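Local coordinates for transcription regulator AmtR (Mycobacterium smegmatis, PDB 5E57), which probably acts as a TetR-family, DNA-binding transcription factor that regulates nitrogen-related genes, at residues E11-A16 and D53-A58; G62-P67 and A118-R123; E69-L74 and A125-A130; A82-A87 and R132-A137; E157-S162 and P171-V176. All coordinates share one frame; numbering follows the deposited sequence.

Interaction 1: E11-A16 and D53-A58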
# COMPACT_ATOMS: atom_id res chain seq x y z
N GLU A 11 -10.04 26.48 1.09
CA GLU A 11 -10.52 25.11 1.32
C GLU A 11 -11.24 24.53 0.10
O GLU A 11 -11.18 23.33 -0.18
CB GLU A 11 -11.43 25.08 2.54
CG GLU A 11 -10.66 25.00 3.85
CD GLU A 11 -11.55 25.10 5.10
OE1 GLU A 11 -12.71 25.58 4.99
OE2 GLU A 11 -11.09 24.70 6.19
N GLU A 12 -11.87 25.39 -0.67
CA GLU A 12 -12.59 25.00 -1.88
C GLU A 12 -11.57 24.59 -2.98
O GLU A 12 -11.77 23.67 -3.77
CB GLU A 12 -13.45 26.18 -2.34
CG GLU A 12 -14.93 25.87 -2.40
CD GLU A 12 -15.71 27.00 -3.04
OE1 GLU A 12 -15.66 28.08 -2.43
OE2 GLU A 12 -16.33 26.82 -4.12
N ILE A 13 -10.45 25.28 -2.98
CA ILE A 13 -9.42 25.01 -3.94
C ILE A 13 -8.81 23.68 -3.60
O ILE A 13 -8.66 22.84 -4.51
CB ILE A 13 -8.34 26.10 -3.96
CG1 ILE A 13 -8.93 27.38 -4.51
CG2 ILE A 13 -7.17 25.66 -4.81
CD1 ILE A 13 -8.12 28.61 -4.11
N LEU A 14 -8.51 23.47 -2.32
CA LEU A 14 -7.88 22.20 -1.89
C LEU A 14 -8.82 21.03 -2.19
O LEU A 14 -8.39 19.98 -2.70
CB LEU A 14 -7.52 22.25 -0.40
CG LEU A 14 -6.27 23.09 -0.00
CD1 LEU A 14 -6.28 23.24 1.51
CD2 LEU A 14 -4.98 22.41 -0.47
N ASP A 15 -10.12 21.20 -1.89
CA ASP A 15 -11.08 20.14 -2.13
C ASP A 15 -11.20 19.80 -3.61
O ASP A 15 -11.31 18.61 -3.98
CB ASP A 15 -12.47 20.44 -1.52
CG ASP A 15 -13.49 19.30 -1.80
OD1 ASP A 15 -13.30 18.10 -1.41
OD2 ASP A 15 -14.51 19.60 -2.43
N ALA A 16 -11.25 20.85 -4.46
CA ALA A 16 -11.37 20.67 -5.87
C ALA A 16 -10.11 19.98 -6.45
O ALA A 16 -10.23 19.08 -7.28
CB ALA A 16 -11.63 22.01 -6.55
N ASP A 53 2.25 22.85 -7.26
CA ASP A 53 3.05 22.14 -6.28
C ASP A 53 2.69 22.57 -4.86
O ASP A 53 2.69 21.73 -3.94
CB ASP A 53 4.55 22.36 -6.56
CG ASP A 53 5.11 21.45 -7.62
OD1 ASP A 53 4.46 20.50 -8.16
OD2 ASP A 53 6.30 21.64 -7.91
N ASP A 54 2.44 23.87 -4.66
CA ASP A 54 2.05 24.37 -3.36
C ASP A 54 0.75 23.75 -2.95
O ASP A 54 0.49 23.55 -1.73
CB ASP A 54 1.84 25.88 -3.36
CG ASP A 54 3.16 26.68 -3.49
OD1 ASP A 54 4.23 26.18 -3.08
OD2 ASP A 54 3.11 27.80 -4.02
N ILE A 55 -0.12 23.45 -3.92
CA ILE A 55 -1.45 22.86 -3.58
C ILE A 55 -1.24 21.41 -3.07
O ILE A 55 -1.77 21.01 -2.03
CB ILE A 55 -2.40 22.84 -4.81
CG1 ILE A 55 -2.69 24.30 -5.27
CG2 ILE A 55 -3.67 22.10 -4.50
CD1 ILE A 55 -3.39 24.42 -6.61
N LEU A 56 -0.44 20.67 -3.81
CA LEU A 56 -0.08 19.30 -3.48
C LEU A 56 0.63 19.23 -2.15
O LEU A 56 0.36 18.33 -1.36
CB LEU A 56 0.80 18.68 -4.59
CG LEU A 56 1.27 17.22 -4.44
CD1 LEU A 56 0.08 16.28 -4.39
CD2 LEU A 56 2.19 16.78 -5.57
N ASP A 57 1.50 20.21 -1.88
CA ASP A 57 2.16 20.25 -0.57
C ASP A 57 1.17 20.36 0.56
O ASP A 57 1.26 19.60 1.53
CB ASP A 57 3.18 21.37 -0.48
CG ASP A 57 4.52 20.88 0.12
OD1 ASP A 57 4.71 19.63 0.31
OD2 ASP A 57 5.36 21.77 0.39
N ALA A 58 0.20 21.27 0.45
CA ALA A 58 -0.75 21.40 1.52
C ALA A 58 -1.62 20.11 1.66
O ALA A 58 -1.87 19.65 2.74
CB ALA A 58 -1.59 22.62 1.29
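Ile55 is the first residue of 53-58 to meet the helix of 11-16, and it does so with both branches of its side chain. At the end of its longer arm, Ile55 CD1 lies 4.4 Å from Ile13 CG2, a loose apolar approach. The shorter branch faces a different neighbour, with Ile55 CG2 4.2 Å from Leu14 CD2. That same leucine methyl, Leu14 CD2, also rests on the backbone, 3.8 Å from Ile55 O. Leu14 can touch side chain and main chain together because its CG stands anti to its own carbonyl carbon (chi1 -75°), which carries the CD2 methyl across to the other helix. The two helical segments cross almost perpendicularly, at -88°, with their axes 10.2 Å apart at closest approach, so few side chains mesh. Both belong to the small helical DNA-binding domain of the TetR family: helix 9-23 and helix 52-61 flank the predicted helix-turn-helix of 30-49. Ile55 also packs on Ile34 of helix 31-38, inside that motif, and on Phe49. One turn beyond Ile55 comes Ala58, whose CB points toward 11-16 and stops 3.8 Å from Leu14 CD2, with Arg10 of helix 9-23 packing on it too.

Interaction 2: G62-P67 and A118-R123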
# COMPACT_ATOMS: atom_id res chain seq x y z
N GLY A 62 -1.56 17.70 5.17
CA GLY A 62 -2.76 17.41 5.98
C GLY A 62 -2.96 15.91 6.18
O GLY A 62 -3.74 15.53 6.98
N THR A 63 -2.28 15.04 5.44
CA THR A 63 -2.42 13.60 5.68
C THR A 63 -1.41 13.09 6.71
O THR A 63 -1.52 11.95 7.15
CB THR A 63 -2.23 12.76 4.40
OG1 THR A 63 -0.86 12.79 3.91
CG2 THR A 63 -3.21 13.25 3.31
N VAL A 64 -0.43 13.90 7.11
CA VAL A 64 0.54 13.40 8.07
C VAL A 64 0.74 14.24 9.30
O VAL A 64 1.28 13.73 10.27
CB VAL A 64 1.97 13.13 7.47
CG1 VAL A 64 1.89 12.23 6.28
CG2 VAL A 64 2.64 14.42 7.09
N ASP A 65 0.40 15.51 9.28
CA ASP A 65 0.72 16.43 10.40
C ASP A 65 0.08 16.01 11.70
O ASP A 65 0.70 16.00 12.67
CB ASP A 65 0.26 17.89 10.11
CG ASP A 65 1.13 18.59 9.09
OD1 ASP A 65 2.25 18.15 8.82
OD2 ASP A 65 0.68 19.59 8.55
N GLU A 66 -1.20 15.72 11.71
CA GLU A 66 -1.83 15.33 12.95
C GLU A 66 -1.44 13.95 13.44
O GLU A 66 -1.23 13.79 14.60
CB GLU A 66 -3.35 15.48 12.83
CG GLU A 66 -3.74 16.94 12.72
CD GLU A 66 -5.24 17.13 12.55
OE1 GLU A 66 -5.98 16.20 12.15
OE2 GLU A 66 -5.67 18.23 12.80
N PRO A 67 -1.31 12.96 12.55
CA PRO A 67 -0.77 11.69 13.06
C PRO A 67 0.64 11.85 13.64
O PRO A 67 1.00 11.17 14.61
CB PRO A 67 -0.75 10.80 11.81
CG PRO A 67 -1.86 11.30 10.97
CD PRO A 67 -1.92 12.78 11.22
N ALA A 118 11.08 17.28 -0.76
CA ALA A 118 11.94 16.73 0.31
C ALA A 118 11.34 16.94 1.67
O ALA A 118 11.41 16.06 2.55
CB ALA A 118 13.32 17.33 0.28
N PRO A 119 10.78 18.12 1.91
CA PRO A 119 10.34 18.30 3.29
C PRO A 119 9.18 17.35 3.66
O PRO A 119 9.15 16.76 4.75
CB PRO A 119 9.91 19.78 3.32
CG PRO A 119 10.71 20.41 2.19
CD PRO A 119 10.73 19.36 1.13
N PHE A 120 8.19 17.25 2.80
CA PHE A 120 7.11 16.29 3.03
C PHE A 120 7.71 14.86 3.19
O PHE A 120 7.38 14.15 4.14
CB PHE A 120 6.07 16.30 1.90
CG PHE A 120 5.15 15.14 1.99
CD1 PHE A 120 4.20 15.11 2.99
CD2 PHE A 120 5.36 14.01 1.19
CE1 PHE A 120 3.42 14.00 3.17
CE2 PHE A 120 4.59 12.89 1.36
CZ PHE A 120 3.61 12.90 2.36
N ARG A 121 8.60 14.44 2.29
CA ARG A 121 9.27 13.12 2.42
C ARG A 121 9.85 12.90 3.78
O ARG A 121 9.65 11.80 4.37
CB ARG A 121 10.37 12.87 1.40
CG ARG A 121 9.95 12.01 0.25
CD ARG A 121 11.12 11.65 -0.67
NE ARG A 121 11.22 12.75 -1.61
CZ ARG A 121 12.21 13.63 -1.72
NH1 ARG A 121 13.33 13.54 -1.03
NH2 ARG A 121 12.06 14.59 -2.59
N ARG A 122 10.55 13.92 4.30
CA ARG A 122 11.20 13.84 5.64
C ARG A 122 10.15 13.74 6.73
O ARG A 122 10.30 13.04 7.70
CB ARG A 122 12.14 15.06 5.86
N ARG A 123 9.05 14.43 6.59
CA ARG A 123 8.02 14.33 7.57
C ARG A 123 7.38 12.94 7.63
O ARG A 123 7.11 12.43 8.71
CB ARG A 123 6.90 15.28 7.26
CG ARG A 123 7.30 16.71 7.04
CD ARG A 123 7.71 17.39 8.31
NE ARG A 123 6.68 17.42 9.34
CZ ARG A 123 5.45 17.89 9.19
NH1 ARG A 123 4.99 18.32 8.00
NH2 ARG A 123 4.64 17.87 10.25
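Asp65 OD1 is gripped by both terminal nitrogens of Arg123, in a salt bridge that converges end-on upon one oxygen. NH2 of Arg123 reaches Asp65 OD1 at 2.8 Å from above the carboxylate plane, while Arg123 NH1 meets Asp65 OD1 at 2.9 Å nearly in line with the C-O bond. Neither bond is straight, with N-H...O angles of 136° and 133°, as expected when one acceptor is shared; the two flat groups are turned 36° against each other. The arginine chain bends at both chi2 and chi3 to bring its guanidinium back to the aspartate. Asp65 starts helix 65-75, where the helix N-terminus would probably help stabilise its negative charge. This is the point in the TetR fold where the chain leaves helix 52-61, the last helix of the DNA-binding domain, and enters the helical regulatory domain. Just before Asp65 in sequence, Val64 fills the N-cap position and sets both methyls against the phenylalanine ring: its CG1 is 3.9 Å from Phe120 CE1, on an oblique approach, and its CG2 4.0 Å from that same CE1. Phe120 also packs on Leu60 and Asp57 of helix 52-61.

Interaction 3: E69-L74 and A125-A130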
# COMPACT_ATOMS: atom_id res chain seq x y z
N GLU A 69 1.83 14.60 15.12
CA GLU A 69 1.70 15.22 16.43
C GLU A 69 1.43 14.17 17.47
O GLU A 69 2.13 14.11 18.50
CB GLU A 69 0.59 16.26 16.43
CG GLU A 69 0.92 17.44 15.53
CD GLU A 69 -0.35 18.26 15.22
OE1 GLU A 69 -1.48 17.81 15.52
OE2 GLU A 69 -0.25 19.34 14.67
N LEU A 70 0.48 13.27 17.16
CA LEU A 70 0.15 12.14 18.04
C LEU A 70 1.33 11.19 18.32
O LEU A 70 1.66 10.88 19.48
CB LEU A 70 -1.04 11.35 17.50
CG LEU A 70 -1.43 10.16 18.35
CD1 LEU A 70 -1.74 10.57 19.80
CD2 LEU A 70 -2.65 9.42 17.78
N ALA A 71 1.99 10.80 17.26
CA ALA A 71 3.10 9.88 17.37
C ALA A 71 4.19 10.48 18.22
O ALA A 71 4.80 9.77 19.02
CB ALA A 71 3.69 9.60 16.02
N HIS A 72 4.47 11.76 17.99
CA HIS A 72 5.53 12.42 18.79
C HIS A 72 5.23 12.44 20.25
O HIS A 72 6.08 12.14 21.04
CB HIS A 72 5.83 13.83 18.24
CG HIS A 72 6.80 13.83 17.09
ND1 HIS A 72 6.76 14.77 16.08
CD2 HIS A 72 7.82 13.00 16.78
CE1 HIS A 72 7.76 14.54 15.23
NE2 HIS A 72 8.38 13.45 15.61
N GLY A 73 3.99 12.79 20.62
CA GLY A 73 3.56 12.74 22.02
C GLY A 73 3.64 11.36 22.66
O GLY A 73 4.00 11.23 23.82
N LEU A 74 3.27 10.33 21.91
CA LEU A 74 3.26 8.96 22.40
C LEU A 74 4.68 8.50 22.67
O LEU A 74 4.94 7.77 23.63
CB LEU A 74 2.56 8.01 21.35
CG LEU A 74 1.05 8.20 21.13
CD1 LEU A 74 0.46 7.42 19.99
CD2 LEU A 74 0.27 7.79 22.32
N ALA A 125 8.70 10.25 6.53
CA ALA A 125 9.72 9.34 7.07
C ALA A 125 9.85 9.39 8.63
O ALA A 125 10.08 8.38 9.25
CB ALA A 125 11.08 9.54 6.36
N GLU A 126 9.65 10.54 9.24
CA GLU A 126 9.58 10.68 10.72
C GLU A 126 8.36 9.96 11.32
O GLU A 126 8.40 9.39 12.43
CB GLU A 126 9.41 12.16 11.12
CG GLU A 126 10.67 12.89 11.49
CD GLU A 126 10.42 14.40 11.68
OE1 GLU A 126 9.46 14.82 12.37
OE2 GLU A 126 11.20 15.19 11.12
N LEU A 127 7.26 9.99 10.58
CA LEU A 127 6.10 9.23 11.04
C LEU A 127 6.43 7.76 11.04
O LEU A 127 6.16 7.00 12.05
CB LEU A 127 4.90 9.48 10.16
CG LEU A 127 3.61 8.83 10.62
CD1 LEU A 127 3.25 9.16 12.05
CD2 LEU A 127 2.48 9.18 9.67
N ARG A 128 7.03 7.36 9.92
CA ARG A 128 7.46 5.98 9.76
C ARG A 128 8.43 5.56 10.84
O ARG A 128 8.34 4.44 11.39
CB ARG A 128 8.05 5.76 8.36
CG ARG A 128 8.58 4.37 8.10
CD ARG A 128 9.28 4.25 6.77
NE ARG A 128 9.75 2.89 6.50
CZ ARG A 128 10.70 2.59 5.59
NH1 ARG A 128 11.21 3.50 4.81
NH2 ARG A 128 11.03 1.35 5.36
N SER A 129 9.33 6.47 11.18
CA SER A 129 10.35 6.17 12.17
C SER A 129 9.69 6.10 13.55
O SER A 129 10.10 5.27 14.41
CB SER A 129 11.46 7.24 12.10
OG SER A 129 12.32 7.13 13.22
N ALA A 130 8.65 6.92 13.80
CA ALA A 130 7.99 6.84 15.05
C ALA A 130 7.30 5.51 15.20
O ALA A 130 7.32 4.91 16.26
CB ALA A 130 7.00 7.96 15.21
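Glu126 leaves helix 118-142 with its CB directed at the helix of 69-74, where His72 is waiting. The side chain also packs on Leu68 of the facing helix, and beyond CG it runs out extended (chi2 172°), so that CD delivers the carboxylate to the imidazole. At the tip, Glu126 OE1 comes to 3.3 Å from His72 CE1, at the ring edge and in the ring plane. The neighbouring ring nitrogen is farther away, His72 NE2 being 3.7 Å from Glu126 OE1. In this ring orientation the carboxylate thus faces a ring C-H more closely than a nitrogen, a close approach that is not a hydrogen bond. The two side chains cross at about a right angle, with ring and carboxylate planes 37° apart.

Beside this polar pair the helices are held by small apolar groups. Ala71 CB meets Ala130 CB at 3.8 Å, methyl against methyl, and Ala71 CB also takes Leu127 CD1 at 4.0 Å. The CA atoms of Ala71 and Ala130 are 6.2 Å apart, where the helices cross at 38°. An acetate ion, probably from the crystallisation liquor, sits about 3 Å from the Leu127 side chain. Within the helical regulatory domain, helix 82-98 closes over this pairing, Leu88 packing on Ala71 and Asp92 on Leu127, while Arg128, on helix 118-142, reaches away to Asp150 and to Asp166 of the second subunit.

Interaction 4: A82-A87 and R132-A137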
# COMPACT_ATOMS: atom_id res chain seq x y z
N ALA A 82 2.52 -1.34 23.57
CA ALA A 82 1.39 -1.87 22.78
C ALA A 82 0.16 -0.95 22.73
O ALA A 82 -0.35 -0.69 21.63
CB ALA A 82 1.01 -3.29 23.24
N PRO A 83 -0.30 -0.44 23.90
CA PRO A 83 -1.45 0.44 23.82
C PRO A 83 -1.12 1.72 23.09
O PRO A 83 -2.04 2.40 22.61
CB PRO A 83 -1.78 0.76 25.29
CG PRO A 83 -1.35 -0.49 26.03
CD PRO A 83 -0.11 -0.98 25.26
N ARG A 84 0.16 2.06 23.01
CA ARG A 84 0.50 3.37 22.44
C ARG A 84 0.48 3.31 20.90
O ARG A 84 -0.15 4.15 20.22
CB ARG A 84 1.83 3.88 23.01
CG ARG A 84 1.65 4.41 24.45
CD ARG A 84 2.91 5.10 24.90
NE ARG A 84 3.94 4.15 25.15
CZ ARG A 84 5.25 4.28 24.89
NH1 ARG A 84 5.76 5.31 24.27
NH2 ARG A 84 6.04 3.28 25.23
N LEU A 85 1.11 2.27 20.41
CA LEU A 85 1.10 1.93 19.03
C LEU A 85 -0.32 1.68 18.56
O LEU A 85 -0.76 2.30 17.60
CB LEU A 85 1.92 0.71 18.81
CG LEU A 85 1.93 0.18 17.37
CD1 LEU A 85 2.49 1.24 16.46
CD2 LEU A 85 2.81 -1.07 17.30
N HIS A 86 -1.05 0.86 19.28
CA HIS A 86 -2.46 0.69 18.98
C HIS A 86 -3.21 1.97 18.78
O HIS A 86 -3.94 2.10 17.80
CB HIS A 86 -3.18 -0.20 19.98
CG HIS A 86 -4.48 -0.74 19.44
ND1 HIS A 86 -5.69 -0.16 19.73
CD2 HIS A 86 -4.73 -1.74 18.59
CE1 HIS A 86 -6.65 -0.81 19.09
NE2 HIS A 86 -6.09 -1.79 18.41
N ALA A 87 -3.04 2.94 19.68
CA ALA A 87 -3.79 4.14 19.63
C ALA A 87 -3.34 4.93 18.37
O ALA A 87 -4.18 5.53 17.70
CB ALA A 87 -3.55 5.00 20.85
N ARG A 132 8.12 2.71 13.81
CA ARG A 132 9.06 1.63 13.95
C ARG A 132 9.62 1.55 15.40
O ARG A 132 9.85 0.42 15.93
CB ARG A 132 10.20 1.81 12.92
CG ARG A 132 11.21 0.70 12.95
CD ARG A 132 12.50 1.02 12.24
NE ARG A 132 12.21 1.36 10.84
CZ ARG A 132 12.00 0.49 9.85
NH1 ARG A 132 12.05 -0.83 10.04
NH2 ARG A 132 11.75 0.96 8.62
N SER A 133 9.86 2.72 16.02
CA SER A 133 10.27 2.77 17.41
C SER A 133 9.23 2.18 18.31
O SER A 133 9.59 1.37 19.11
CB SER A 133 10.53 4.21 17.92
OG SER A 133 11.54 4.81 17.14
N LEU A 134 7.96 2.62 18.21
CA LEU A 134 6.92 2.01 19.04
C LEU A 134 6.83 0.53 18.78
O LEU A 134 6.80 -0.27 19.72
CB LEU A 134 5.55 2.63 18.80
CG LEU A 134 5.46 4.06 19.22
CD1 LEU A 134 4.22 4.67 18.62
CD2 LEU A 134 5.46 4.14 20.75
N ALA A 135 6.81 0.14 17.51
CA ALA A 135 6.71 -1.28 17.18
C ALA A 135 7.91 -2.14 17.64
O ALA A 135 7.76 -3.31 18.03
CB ALA A 135 6.49 -1.48 15.69
N ALA A 136 9.10 -1.59 17.56
CA ALA A 136 10.29 -2.33 18.04
C ALA A 136 10.18 -2.56 19.57
O ALA A 136 10.61 -3.59 20.08
CB ALA A 136 11.56 -1.58 17.70
N ALA A 137 9.55 -1.62 20.28
CA ALA A 137 9.35 -1.81 21.73
C ALA A 137 8.23 -2.86 22.00
O ALA A 137 8.28 -3.63 22.98
CB ALA A 137 9.04 -0.45 22.42
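Leu85 and Leu134 mark the closest backbone approach of two antiparallel segments in the all-helical regulatory domain of this TetR-family protein, helix 82-98 running against helix 118-142 with an angle of 143° between the segments. The CA atoms of Leu85 and Leu134 are 5.8 Å apart. The apolar contacts come first. The two leucines lie alongside one another, pointing opposite ways, with Leu85 CD1 4.1 Å from Leu134 CB. With CG anti to the backbone N (chi1 177°), Leu85 sends its other methyl to the next residue of the facing helix, Leu85 CD2 resting 3.9 Å from Ala135 CA. Leu134 answers with its CD1 laid against the backbone, 4.2 Å from Leu85 CA. Tyr131 and Val138, further turns of helix 118-142, also pack on Leu85 and extend the same apolar seam.

The second kind of contact involves a charged group used for its flat surface. In the Arg84 guanidinium, NH1 bonds Leu74 O in helix 65-75, NE bonds Pro80 O just before its own helix, and NH2 bonds Gly79 O weakly. These bonds help fix how the group is turned. The Arg84 and Leu134 side chains run roughly perpendicular, and the Leu134 CD2 methyl sits over one face of the guanidinium, 3.7 Å from Arg84 NH1.

Interaction 5: E157-S162 and P171-V176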
# COMPACT_ATOMS: atom_id res chain seq x y z
N GLU A 157 -0.99 2.26 6.11
CA GLU A 157 -1.00 2.82 4.77
C GLU A 157 -1.80 1.94 3.80
O GLU A 157 -2.29 2.43 2.79
CB GLU A 157 0.45 3.13 4.26
CG GLU A 157 1.02 4.36 5.04
CD GLU A 157 2.03 5.17 4.27
OE1 GLU A 157 2.63 4.59 3.34
OE2 GLU A 157 2.26 6.38 4.63
N SER A 158 -1.98 0.67 4.13
CA SER A 158 -2.79 -0.18 3.26
C SER A 158 -4.22 0.28 3.13
O SER A 158 -4.93 -0.06 2.16
CB SER A 158 -2.73 -1.65 3.67
OG SER A 158 -3.64 -1.93 4.68
N VAL A 159 -4.68 1.12 4.02
CA VAL A 159 -6.10 1.59 3.86
C VAL A 159 -6.30 2.40 2.55
O VAL A 159 -7.41 2.46 1.99
CB VAL A 159 -6.66 2.28 5.13
CG1 VAL A 159 -6.35 1.48 6.37
CG2 VAL A 159 -6.14 3.70 5.29
N ILE A 160 -5.20 3.02 2.11
CA ILE A 160 -5.16 3.78 0.87
C ILE A 160 -5.46 2.83 -0.31
O ILE A 160 -6.34 3.12 -1.12
CB ILE A 160 -3.82 4.44 0.62
CG1 ILE A 160 -3.48 5.54 1.63
CG2 ILE A 160 -3.78 5.05 -0.79
CD1 ILE A 160 -1.95 5.71 1.78
N ASN A 161 -4.82 1.69 -0.32
CA ASN A 161 -5.11 0.66 -1.31
C ASN A 161 -6.55 0.12 -1.18
O ASN A 161 -7.19 -0.14 -2.19
CB ASN A 161 -4.13 -0.48 -1.19
CG ASN A 161 -2.68 -0.02 -1.29
OD1 ASN A 161 -2.01 -0.24 -2.29
ND2 ASN A 161 -2.19 0.63 -0.23
N SER A 162 -7.07 -0.05 0.04
CA SER A 162 -8.47 -0.51 0.24
C SER A 162 -9.47 0.48 -0.34
O SER A 162 -10.42 0.08 -1.00
CB SER A 162 -8.81 -0.73 1.72
OG SER A 162 -7.98 -1.72 2.30
N PRO A 171 -16.61 1.03 8.60
CA PRO A 171 -16.03 1.83 9.64
C PRO A 171 -15.25 1.02 10.61
O PRO A 171 -14.58 1.60 11.44
CB PRO A 171 -17.24 2.54 10.33
CG PRO A 171 -18.44 2.22 9.49
CD PRO A 171 -18.09 1.02 8.64
N GLU A 172 -15.28 -0.30 10.53
CA GLU A 172 -14.47 -1.08 11.45
C GLU A 172 -13.04 -1.18 10.91
O GLU A 172 -12.12 -1.67 11.57
CB GLU A 172 -15.05 -2.48 11.76
CG GLU A 172 -16.03 -3.05 10.75
CD GLU A 172 -17.42 -2.36 10.74
OE1 GLU A 172 -17.91 -1.82 11.79
OE2 GLU A 172 -18.03 -2.38 9.66
N GLN A 173 -12.80 -0.68 9.71
CA GLN A 173 -11.52 -1.02 9.10
C GLN A 173 -10.29 -0.59 9.92
O GLN A 173 -9.30 -1.33 10.01
CB GLN A 173 -11.44 -0.39 7.72
CG GLN A 173 -10.14 -0.71 6.98
CD GLN A 173 -10.08 -2.12 6.54
OE1 GLN A 173 -10.92 -2.94 6.93
NE2 GLN A 173 -9.08 -2.43 5.69
N PRO A 174 -10.32 0.62 10.48
CA PRO A 174 -9.16 0.95 11.33
C PRO A 174 -8.89 -0.05 12.43
O PRO A 174 -7.73 -0.31 12.74
CB PRO A 174 -9.56 2.29 11.94
CG PRO A 174 -10.48 2.92 10.94
CD PRO A 174 -11.22 1.76 10.29
N TRP A 175 -9.94 -0.62 13.04
CA TRP A 175 -9.81 -1.53 14.15
C TRP A 175 -9.27 -2.82 13.72
O TRP A 175 -8.54 -3.48 14.48
CB TRP A 175 -11.13 -1.68 14.96
CG TRP A 175 -11.63 -0.34 15.47
CD1 TRP A 175 -12.44 0.56 14.78
CD2 TRP A 175 -11.30 0.30 16.70
NE1 TRP A 175 -12.65 1.70 15.57
CE2 TRP A 175 -11.99 1.54 16.75
CE3 TRP A 175 -10.56 -0.09 17.82
CZ2 TRP A 175 -11.88 2.43 17.86
CZ3 TRP A 175 -10.47 0.79 18.90
CH2 TRP A 175 -11.10 2.01 18.91
N VAL A 176 -9.60 -3.21 12.50
CA VAL A 176 -9.09 -4.45 11.94
C VAL A 176 -7.60 -4.32 11.71
O VAL A 176 -6.82 -5.25 11.96
CB VAL A 176 -9.80 -4.75 10.60
CG1 VAL A 176 -9.16 -5.92 9.88
CG2 VAL A 176 -11.30 -5.00 10.84
O HOH W 1 -6.35 -2.06 4.22
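Gln173 points its amide across to Ser162, with Gln173 NE2 3.6 Å from Ser162 OG, and one water helps span the approach. The glutamine first runs straight out from its helix, CG anti to the backbone N (chi1 -179°), then turns sharply at chi2 (71°), which brings NE2 towards Ser162 and the water. Gln173 CG lies 4.4 Å from Val159 CG1, a loose apolar touch. The water donates to Ser158 OG at 2.8 Å and accepts a weak bond from Gln173 NE2 at 3.1 Å. Its distance to Ser162 OG is 2.5 Å, short enough to be taken with caution. Ser158 and Ser162 stand one helical turn apart, and different side-chain rotations bring their hydroxyls round the same water: Ser162 OG sits anti to its carbonyl carbon, whereas Ser158 OG lies between the backbone N and the carbonyl carbon (chi1 84°) and also bonds Leu155 O. Helix 151-165 is kinked here, at residues 159 and 160. Val159 also packs on Leu96 and Cys97 of helix 82-98. Arg154 of the second subunit packs on Ser158, Asn161 and Ser162, and Glu147 of that subunit on Val176. The pair thus borders the dimer interface, which in TetR-family regulators is commonly built from late helices of the regulatory domain.

How the interactions relate
Interaction 1 belongs to the DNA-binding end and is purely apolar; the other four lie in the regulatory domain. Interactions 2, 3 and 4 follow one another along helix 118-142, the first two pairing it with helix 65-75 and the third with helix 82-98. Their chemistry shifts along the way, from a salt bridge between partly exposed residues, to alanine packing beside a polar pair, to buried leucine packing with an arginine face against it. Interaction 1 touches interaction 2 where Asp57 OD1 meets Phe120 CB, a packing contact near the junction of the two domains. Interactions 3 and 4 are tied by a probable hydrogen bond from Arg84 NH1 to Leu74 O. Interaction 5, water-bridged and near the second subunit, meets interaction 4 through His86 and Trp175.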